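Local coordinates for protein arabinan endo-1,5-alpha-l-arabinosidase A (Cellvibrio cellulosa, PDB 1GYH) that cleaves alpha-1,5-linked arabinofuranosyl bonds of linear arabinan, releasing almost exclusively arabinotriose, as a five-bladed beta-propeller hydrolase of glycoside hydrolase family 43, at residues Ile191-Ile196 / Phe206-Leu211; Tyr220-Gly225 / Gly261-Tyr266. All coordinates share one frame; numbering follows the deposited sequence.

Contact 1 of 2, residues Ile191-Ile196 / Phe206-Leu211; sequences IEAPFI and FASWGL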
loop_
_atom_site.group_PDB
_atom_site.type_symbol
_atom_site.label_atom_id
_atom_site.label_comp_id
_atom_site.label_asym_id
_atom_site.label_seq_id
_atom_site.Cartn_x
_atom_site.Cartn_y
_atom_site.Cartn_z
ATOM N N ILE A 191 11.335 4.191 -6.020
ATOM C CA ILE A 191 10.828 2.967 -5.427
ATOM C C ILE A 191 9.957 3.302 -4.252
ATOM O O ILE A 191 10.344 4.121 -3.403
ATOM C CB ILE A 191 11.993 1.992 -4.964
ATOM C CG1 ILE A 191 11.391 0.712 -4.362
ATOM C CG2 ILE A 191 13.005 2.643 -3.954
ATOM C CD1 ILE A 191 12.398 -0.340 -3.976
ATOM N N GLU A 192 8.774 2.699 -4.176
ATOM C CA GLU A 192 7.866 2.936 -3.040
ATOM C C GLU A 192 6.810 1.831 -2.874
ATOM O O GLU A 192 6.667 0.950 -3.720
ATOM C CB GLU A 192 7.142 4.316 -3.178
ATOM C CG GLU A 192 6.149 4.425 -4.327
ATOM C CD GLU A 192 5.594 5.830 -4.540
ATOM O OE1 GLU A 192 6.049 6.788 -3.826
ATOM O OE2 GLU A 192 4.703 5.975 -5.437
ATOM N N ALA A 193 6.037 1.946 -1.807
ATOM C CA ALA A 193 4.786 1.215 -1.616
ATOM C C ALA A 193 5.012 -0.315 -1.502
ATOM O O ALA A 193 4.447 -1.074 -2.274
ATOM C CB ALA A 193 3.796 1.524 -2.737
ATOM N N PRO A 194 5.747 -0.754 -0.501
ATOM C CA PRO A 194 5.962 -2.202 -0.355
ATOM C C PRO A 194 4.658 -2.921 -0.014
ATOM O O PRO A 194 3.774 -2.381 0.670
ATOM C CB PRO A 194 6.882 -2.315 0.832
ATOM C CG PRO A 194 6.546 -1.089 1.686
ATOM C CD PRO A 194 6.323 0.011 0.619
ATOM N N PHE A 195 4.553 -4.178 -0.456
ATOM C CA PHE A 195 3.457 -5.017 0.034
ATOM C C PHE A 195 3.962 -6.449 0.076
ATOM O O PHE A 195 4.580 -6.889 -0.891
ATOM C CB PHE A 195 2.192 -4.890 -0.834
ATOM C CG PHE A 195 0.987 -5.543 -0.194
ATOM C CD1 PHE A 195 0.772 -6.929 -0.309
ATOM C CD2 PHE A 195 0.139 -4.808 0.614
ATOM C CE1 PHE A 195 -0.310 -7.534 0.326
ATOM C CE2 PHE A 195 -0.940 -5.377 1.233
ATOM C CZ PHE A 195 -1.186 -6.759 1.091
ATOM N N ILE A 196 3.776 -7.131 1.208
ATOM C CA ILE A 196 4.240 -8.509 1.345
ATOM C C ILE A 196 3.088 -9.533 1.415
ATOM O O ILE A 196 2.155 -9.394 2.212
ATOM C CB ILE A 196 5.155 -8.639 2.532
ATOM C CG1 ILE A 196 6.349 -7.647 2.386
ATOM C CG2 ILE A 196 5.668 -10.115 2.672
ATOM C CD1 ILE A 196 7.186 -7.436 3.604
ATOM N N PHE A 206 6.233 -7.126 -3.124
ATOM C CA PHE A 206 5.872 -6.334 -4.268
ATOM C C PHE A 206 6.271 -4.849 -3.998
ATOM O O PHE A 206 6.150 -4.376 -2.889
ATOM C CB PHE A 206 4.346 -6.375 -4.500
ATOM C CG PHE A 206 3.787 -7.764 -4.753
ATOM C CD1 PHE A 206 3.708 -8.273 -6.026
ATOM C CD2 PHE A 206 3.332 -8.544 -3.704
ATOM C CE1 PHE A 206 3.224 -9.565 -6.251
ATOM C CE2 PHE A 206 2.839 -9.841 -3.939
ATOM C CZ PHE A 206 2.765 -10.322 -5.201
ATOM N N ALA A 207 6.696 -4.151 -5.037
ATOM C CA ALA A 207 7.065 -2.741 -4.949
ATOM C C ALA A 207 6.768 -2.041 -6.255
ATOM O O ALA A 207 6.737 -2.653 -7.331
ATOM C CB ALA A 207 8.565 -2.601 -4.602
ATOM N N SER A 208 6.523 -0.726 -6.142
ATOM C CA SER A 208 6.247 0.117 -7.288
ATOM C C SER A 208 7.529 0.857 -7.680
ATOM O O SER A 208 8.179 1.450 -6.836
ATOM C CB SER A 208 5.092 1.073 -6.952
ATOM O OG SER A 208 3.843 0.397 -6.782
ATOM N N TRP A 209 7.893 0.797 -8.959
ATOM C CA TRP A 209 9.053 1.500 -9.501
ATOM C C TRP A 209 8.569 2.607 -10.436
ATOM O O TRP A 209 7.501 2.504 -11.084
ATOM C CB TRP A 209 9.969 0.544 -10.294
ATOM C CG TRP A 209 11.011 -0.238 -9.492
ATOM C CD1 TRP A 209 11.140 -0.326 -8.125
ATOM C CD2 TRP A 209 12.034 -1.087 -10.031
ATOM N NE1 TRP A 209 12.198 -1.148 -7.800
ATOM C CE2 TRP A 209 12.768 -1.613 -8.950
ATOM C CE3 TRP A 209 12.422 -1.438 -11.329
ATOM C CZ2 TRP A 209 13.857 -2.470 -9.125
ATOM C CZ3 TRP A 209 13.508 -2.311 -11.506
ATOM C CH2 TRP A 209 14.210 -2.805 -10.417
ATOM N N GLY A 210 9.347 3.679 -10.509
ATOM C CA GLY A 210 9.107 4.738 -11.476
ATOM C C GLY A 210 8.199 5.839 -10.935
ATOM O O GLY A 210 8.009 5.941 -9.704
ATOM N N LEU A 211 7.605 6.625 -11.846
ATOM C CA LEU A 211 6.823 7.805 -11.465
ATOM C C LEU A 211 5.322 7.679 -11.726
ATOM O O LEU A 211 4.881 7.498 -12.863
ATOM C CB LEU A 211 7.343 9.048 -12.193
ATOM C CG LEU A 211 8.808 9.422 -11.972
ATOM C CD1 LEU A 211 9.158 10.723 -12.723
ATOM C CD2 LEU A 211 9.124 9.566 -10.507
HETATM O O HOH W 1 6.132 7.418 -7.822
HETATM O O HOH W 2 3.393 -1.466 -4.925
#
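Strands 191-196 and 206-209 run antiparallel as a hairpin whose register slips by one residue at a beta bulge. On one side Glu192 and Ser208 form a hydrogen-bonded pair, Ser208 N reaching Glu192 O at 2.9 Å nearly along the C=O axis; on the other, Phe195 and Phe206 do the same. Ala193, with positive phi and psi, lies in the bulge.

Ile191 holds CG1 anti to its backbone N (chi1 -179°) and runs alongside Trp209, so that its CD1 meets the indole edge in the ring plane, 3.9 Å from NE1. On the opposite face Glu192 sets CD anti to CA (chi2 -173°); bonds to Ser146 and Tyr220 should fix its carboxylate's rotation and may tune the acidity of this probable proton donor. Water 1 lies within hydrogen-bonding range of Glu192 OE2 and Gly210 O. Ser208 OG, beside its backbone N (chi1 -68°), accepts from His262 N and donates to water 2 at 2.7 Å, which donates to Ala193 O. The Phe206 ring turns its edge to Phe195 O, 3.5 Å from CD2.

Leu151 of strand 151-155 packs against Ile191, Pro194 and Ala207, strand 221-227 continues the sheet beyond 206-209, and strand 257-268 meets Ala193, Phe195 and Phe206.

Contact 2 of 2, residues Tyr220-Gly225 / Gly261-Tyr266; sequences YHLVVG and GHNSAY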
loop_
_atom_site.group_PDB
_atom_site.type_symbol
_atom_site.label_atom_id
_atom_site.label_comp_id
_atom_site.label_asym_id
_atom_site.label_seq_id
_atom_site.Cartn_x
_atom_site.Cartn_y
_atom_site.Cartn_z
ATOM N N TYR A 220 5.151 4.403 -13.873
ATOM C CA TYR A 220 4.818 3.571 -12.708
ATOM C C TYR A 220 4.513 2.115 -13.155
ATOM O O TYR A 220 3.772 1.888 -14.096
ATOM C CB TYR A 220 3.588 4.120 -11.999
ATOM C CG TYR A 220 3.486 4.059 -10.488
ATOM C CD1 TYR A 220 4.544 4.398 -9.663
ATOM C CD2 TYR A 220 2.265 3.788 -9.884
ATOM C CE1 TYR A 220 4.425 4.391 -8.280
ATOM C CE2 TYR A 220 2.123 3.787 -8.481
ATOM C CZ TYR A 220 3.211 4.115 -7.688
ATOM O OH TYR A 220 3.112 4.157 -6.302
ATOM N N HIS A 221 5.130 1.173 -12.466
ATOM C CA HIS A 221 4.915 -0.280 -12.717
ATOM C C HIS A 221 5.293 -1.108 -11.496
ATOM O O HIS A 221 5.819 -0.579 -10.510
ATOM C CB HIS A 221 5.697 -0.742 -13.955
ATOM C CG HIS A 221 7.190 -0.662 -13.822
ATOM N ND1 HIS A 221 7.886 0.528 -13.870
ATOM C CD2 HIS A 221 8.123 -1.639 -13.674
ATOM C CE1 HIS A 221 9.186 0.281 -13.756
ATOM N NE2 HIS A 221 9.355 -1.031 -13.665
ATOM N N LEU A 222 5.008 -2.418 -11.555
ATOM C CA LEU A 222 5.231 -3.313 -10.415
ATOM C C LEU A 222 6.336 -4.326 -10.682
ATOM O O LEU A 222 6.389 -4.935 -11.755
ATOM C CB LEU A 222 3.954 -4.068 -10.086
ATOM C CG LEU A 222 2.744 -3.249 -9.637
ATOM C CD1 LEU A 222 1.535 -4.150 -9.396
ATOM C CD2 LEU A 222 3.087 -2.515 -8.327
ATOM N N VAL A 223 7.183 -4.482 -9.677
ATOM C CA VAL A 223 8.236 -5.475 -9.612
ATOM C C VAL A 223 8.072 -6.317 -8.344
ATOM O O VAL A 223 7.309 -5.966 -7.406
ATOM C CB VAL A 223 9.675 -4.854 -9.611
ATOM C CG1 VAL A 223 9.916 -4.094 -10.907
ATOM C CG2 VAL A 223 9.930 -3.989 -8.413
ATOM N N VAL A 224 8.779 -7.456 -8.335
ATOM C CA VAL A 224 8.650 -8.440 -7.248
ATOM C C VAL A 224 9.996 -9.130 -6.941
ATOM O O VAL A 224 10.843 -9.297 -7.823
ATOM C CB VAL A 224 7.527 -9.535 -7.619
ATOM C CG1 VAL A 224 8.005 -10.470 -8.705
ATOM C CG2 VAL A 224 7.131 -10.343 -6.399
ATOM N N GLY A 225 10.141 -9.541 -5.684
ATOM C CA GLY A 225 11.216 -10.413 -5.203
ATOM C C GLY A 225 10.686 -11.351 -4.113
ATOM O O GLY A 225 9.546 -11.219 -3.708
ATOM N N GLY A 261 0.086 0.682 -10.496
ATOM C CA GLY A 261 0.866 0.308 -9.350
ATOM C C GLY A 261 0.210 0.557 -8.001
ATOM O O GLY A 261 -1.029 0.558 -7.876
ATOM N N HIS A 262 1.074 0.762 -7.011
ATOM C CA HIS A 262 0.755 0.857 -5.573
ATOM C C HIS A 262 -0.235 -0.220 -5.164
ATOM O O HIS A 262 -1.395 0.071 -4.875
ATOM C CB HIS A 262 0.250 2.250 -5.119
ATOM C CG HIS A 262 0.395 2.442 -3.632
ATOM N ND1 HIS A 262 1.166 3.445 -3.078
ATOM C CD2 HIS A 262 -0.012 1.673 -2.599
ATOM C CE1 HIS A 262 1.176 3.317 -1.764
ATOM N NE2 HIS A 262 0.470 2.244 -1.450
ATOM N N ASN A 263 0.231 -1.466 -5.199
ATOM C CA ASN A 263 -0.661 -2.612 -5.080
ATOM C C ASN A 263 -0.820 -3.159 -3.688
ATOM O O ASN A 263 -0.046 -2.876 -2.778
ATOM C CB ASN A 263 -0.171 -3.773 -5.991
ATOM C CG ASN A 263 0.978 -4.497 -5.413
ATOM O OD1 ASN A 263 2.087 -3.970 -5.422
ATOM N ND2 ASN A 263 0.738 -5.712 -4.852
ATOM N N SER A 264 -1.839 -3.998 -3.558
ATOM C CA SER A 264 -1.969 -4.940 -2.471
ATOM C C SER A 264 -2.213 -6.332 -3.156
ATOM O O SER A 264 -2.278 -6.425 -4.391
ATOM C CB SER A 264 -3.095 -4.541 -1.507
ATOM O OG SER A 264 -4.327 -4.166 -2.186
ATOM N N ALA A 265 -2.364 -7.370 -2.333
ATOM C CA ALA A 265 -2.493 -8.768 -2.821
ATOM C C ALA A 265 -3.070 -9.608 -1.686
ATOM O O ALA A 265 -2.756 -9.379 -0.505
ATOM C CB ALA A 265 -1.164 -9.317 -3.278
ATOM N N TYR A 266 -3.963 -10.532 -2.040
ATOM C CA TYR A 266 -4.730 -11.272 -1.069
ATOM C C TYR A 266 -5.042 -12.677 -1.552
ATOM O O TYR A 266 -5.090 -12.945 -2.771
ATOM C CB TYR A 266 -6.067 -10.576 -0.783
ATOM C CG TYR A 266 -5.884 -9.125 -0.333
ATOM C CD1 TYR A 266 -5.631 -8.828 0.993
ATOM C CD2 TYR A 266 -5.948 -8.084 -1.249
ATOM C CE1 TYR A 266 -5.476 -7.507 1.422
ATOM C CE2 TYR A 266 -5.784 -6.745 -0.845
ATOM C CZ TYR A 266 -5.554 -6.466 0.496
ATOM O OH TYR A 266 -5.408 -5.168 0.935
#
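No hydrogen bond joins 220-225 directly to 261-266; the two meet through van der Waals contact at their N-terminal ends, Tyr220 and Leu222 against Gly261 to Asn263, their strand axes 50° apart.

The aromatic part belongs to Tyr220. Its ring lies obliquely against the Gly261-His262 peptide, with CE2 3.5 Å from His262 N, and CD2 sits 3.8 Å from Gly261 CA. Gly261, lacking a side chain, lets the ring lie directly against its backbone. Tyr220 and His262 extend side by side in the same direction, which puts Tyr220 OH 3.6 Å from His262 CB. The hydroxyl's polar partner is Glu192.

The aliphatic part is Leu222, whose CG stands beside its backbone N (chi1 -63°). One methyl, CD2, touches Gly261 CA and comes to 3.4 Å from Asn263 OD1; the other, CD1, lies 3.8 Å from Asn263 CB. The two side chains cross obliquely.

The polar link between the two strands lies one residue earlier, Tyr220 with Leu260 through their backbones. Asn263 CG takes the crowded position between backbone N and carbonyl carbon (chi1 77°), and ND2 donates to Ser264 O at 3.1 Å from above the carbonyl plane.

Here two adjacent blades of the five-bladed propeller meet near its active centre: His262 touches the probable catalytic base Asp9 and is a likely calcium-site residue.

After three earlier sheets the chain runs along strand 191-199, turns, and returns along 202-209, so contact 1 closes a short hairpin with nine residues between its segments. It then passes through the disulfide-bearing loop at Cys212-Cys213 into strand 221-227, the next strand of the same blade, and only after strand 248-251 enters the following blade at 257-268. Contact 2 closes this longer excursion of 35 residues. The contacts follow in series, neither nested nor crossed, yet the centres of contacts 1 and 2 are about 6 Å apart. Two hydrogen bonds join them, of which the Ser208-His262 one crosses between blades, tying the hairpin to the neighbouring blade.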